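Local coordinates for putative uncharacterized protein (Pyrococcus furiosus, PDB 3UFC) that probably binds CRISPR RNA as a Cas6-like protein of the prokaryotic adaptive immune system that defends against viruses and plasmids, at residues A[29-34]-A[44-49]. Numbering follows the deposited sequence.
Sequences QIVEKA and LLESPH
Val31 and Leu45 bring the two segments together, their CA atoms 6.5 Å apart, where helix 23-37 meets the short helix 42-46. Residues 29-34 are helical throughout, whereas residues 44-49 begin in the short helix and continue as a loop leading away from the contact. No hydrogen bond joins the segments, and the two consecutive helices are held here by side chains over about 180 Å² of buried surface.

Val31 divides its two methyls between two neighbours. CG2 lies anti to the carbonyl carbon and meets the base of the leucine, 4.0 Å from Leu45 CB; the two side chains run antiparallel alongside one another. That leaves Leu45 CD2 to reach one helical turn further along, where it sits against the helix surface, 3.7 Å from Ala34 CB and 4.1 Å from Val31 CA. The other methyl, CG1, anti to the backbone N (chi1 174°), turns to Glu46, whose extended chain crosses the valine at roughly a right angle. Glu46 CG lies 4.1 Å from Val31 CG1, and the carboxylate OE2 of Glu46 also touches Val31 CG1, at 4.0 Å, a van der Waals contact at the exposed border.

Beyond the contact, Ser47 OG forms an ST turn by accepting from His49 N at 3.2 Å, and His49 ND1 donates to the same oxygen in the plane of its ring. Leu45 O accepts hydrogen bonds from Trp52 NE1 and Asn231 ND2, and helix 86-98 also packs on this contact, through Ile88 on Leu45 and Ile92 on Ala34.

The chemistry is thus that of a small hydrophobic seam: buried aliphatic groups dock the short helix within the N-terminal Cas6 family region, and no directional bond crosses between the segments.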
loop_
_atom_site.group_PDB
_atom_site.type_symbol
_atom_site.label_atom_id
_atom_site.label_comp_id
_atom_site.label_asym_id
_atom_site.label_seq_id
_atom_site.Cartn_x
_atom_site.Cartn_y
_atom_site.Cartn_z
ATOM N N GLN A 29 13.855 -3.728 0.981
ATOM C CA GLN A 29 14.208 -4.629 2.069
ATOM C C GLN A 29 13.230 -5.790 2.200
ATOM O O GLN A 29 13.640 -6.925 2.433
ATOM C CB GLN A 29 14.303 -3.855 3.382
ATOM C CG GLN A 29 15.439 -2.839 3.380
ATOM C CD GLN A 29 15.434 -1.959 4.611
ATOM O OE1 GLN A 29 15.840 -2.379 5.691
ATOM N NE2 GLN A 29 14.954 -0.731 4.455
ATOM N N ILE A 30 11.938 -5.515 2.046
ATOM C CA ILE A 30 10.940 -6.576 2.140
ATOM C C ILE A 30 11.186 -7.589 1.020
ATOM O O ILE A 30 11.213 -8.801 1.256
ATOM C CB ILE A 30 9.498 -6.010 2.019
ATOM C CG1 ILE A 30 9.213 -5.063 3.182
ATOM C CG2 ILE A 30 8.485 -7.155 1.987
ATOM C CD1 ILE A 30 7.896 -4.291 3.068
ATOM N N VAL A 31 11.379 -7.090 -0.200
ATOM C CA VAL A 31 11.623 -7.966 -1.343
ATOM C C VAL A 31 12.926 -8.752 -1.153
ATOM O O VAL A 31 12.990 -9.951 -1.437
ATOM C CB VAL A 31 11.714 -7.164 -2.665
ATOM C CG1 VAL A 31 12.119 -8.090 -3.807
ATOM C CG2 VAL A 31 10.369 -6.499 -2.969
ATOM N N GLU A 32 13.960 -8.073 -0.673
ATOM C CA GLU A 32 15.246 -8.718 -0.444
ATOM C C GLU A 32 15.077 -9.854 0.572
ATOM O O GLU A 32 15.533 -10.973 0.350
ATOM C CB GLU A 32 16.258 -7.684 0.067
ATOM C CG GLU A 32 17.695 -8.183 0.177
ATOM C CD GLU A 32 17.906 -9.139 1.339
ATOM O OE1 GLU A 32 17.571 -8.763 2.484
ATOM O OE2 GLU A 32 18.412 -10.260 1.109
ATOM N N LYS A 33 14.400 -9.567 1.677
ATOM C CA LYS A 33 14.189 -10.576 2.711
ATOM C C LYS A 33 13.341 -11.756 2.234
ATOM O O LYS A 33 13.647 -12.908 2.543
ATOM C CB LYS A 33 13.551 -9.934 3.947
ATOM C CG LYS A 33 14.442 -8.883 4.602
ATOM C CD LYS A 33 13.739 -8.170 5.742
ATOM C CE LYS A 33 14.610 -7.050 6.289
ATOM N NZ LYS A 33 15.919 -7.571 6.791
ATOM N N ALA A 34 12.282 -11.477 1.479
ATOM C CA ALA A 34 11.415 -12.543 0.987
ATOM C C ALA A 34 12.109 -13.387 -0.078
ATOM O O ALA A 34 11.935 -14.606 -0.129
ATOM C CB ALA A 34 10.120 -11.954 0.427
ATOM N N LEU A 44 6.909 -11.696 -8.590
ATOM C CA LEU A 44 5.559 -11.275 -8.221
ATOM C C LEU A 44 5.625 -10.011 -7.374
ATOM O O LEU A 44 4.820 -9.091 -7.530
ATOM C CB LEU A 44 4.850 -12.376 -7.431
ATOM C CG LEU A 44 4.765 -13.756 -8.082
ATOM C CD1 LEU A 44 3.872 -14.656 -7.230
ATOM C CD2 LEU A 44 4.206 -13.632 -9.498
ATOM N N LEU A 45 6.592 -9.979 -6.467
ATOM C CA LEU A 45 6.778 -8.840 -5.582
ATOM C C LEU A 45 7.133 -7.556 -6.319
ATOM O O LEU A 45 6.688 -6.476 -5.928
ATOM C CB LEU A 45 7.875 -9.154 -4.562
ATOM C CG LEU A 45 7.505 -9.586 -3.139
ATOM C CD1 LEU A 45 6.196 -10.337 -3.106
ATOM C CD2 LEU A 45 8.652 -10.429 -2.578
ATOM N N GLU A 46 7.921 -7.677 -7.387
ATOM C CA GLU A 46 8.365 -6.513 -8.154
ATOM C C GLU A 46 7.470 -6.127 -9.329
ATOM O O GLU A 46 7.671 -5.082 -9.949
ATOM C CB GLU A 46 9.793 -6.743 -8.673
ATOM C CG GLU A 46 10.801 -7.127 -7.596
ATOM C CD GLU A 46 12.239 -7.113 -8.100
ATOM O OE1 GLU A 46 12.488 -7.630 -9.209
ATOM O OE2 GLU A 46 13.120 -6.588 -7.381
ATOM N N SER A 47 6.484 -6.960 -9.637
ATOM C CA SER A 47 5.590 -6.676 -10.754
ATOM C C SER A 47 4.756 -5.422 -10.540
ATOM O O SER A 47 4.161 -5.233 -9.478
ATOM C CB SER A 47 4.657 -7.860 -11.001
ATOM O OG SER A 47 3.589 -7.486 -11.856
ATOM N N PRO A 48 4.699 -4.544 -11.556
ATOM C CA PRO A 48 3.917 -3.309 -11.448
ATOM C C PRO A 48 2.404 -3.549 -11.396
ATOM O O PRO A 48 1.638 -2.613 -11.193
ATOM C CB PRO A 48 4.343 -2.521 -12.690
ATOM C CG PRO A 48 4.613 -3.612 -13.691
ATOM C CD PRO A 48 5.392 -4.616 -12.856
ATOM N N HIS A 49 1.965 -4.795 -11.578
ATOM C CA HIS A 49 0.530 -5.079 -11.526
ATOM C C HIS A 49 0.009 -5.166 -10.089
ATOM O O HIS A 49 -1.192 -5.309 -9.859
ATOM C CB HIS A 49 0.203 -6.365 -12.278
ATOM C CG HIS A 49 0.520 -6.300 -13.738
ATOM N ND1 HIS A 49 1.695 -6.787 -14.267
ATOM C CD2 HIS A 49 -0.175 -5.783 -14.779
ATOM C CE1 HIS A 49 1.711 -6.574 -15.571
ATOM N NE2 HIS A 49 0.589 -5.965 -15.907
#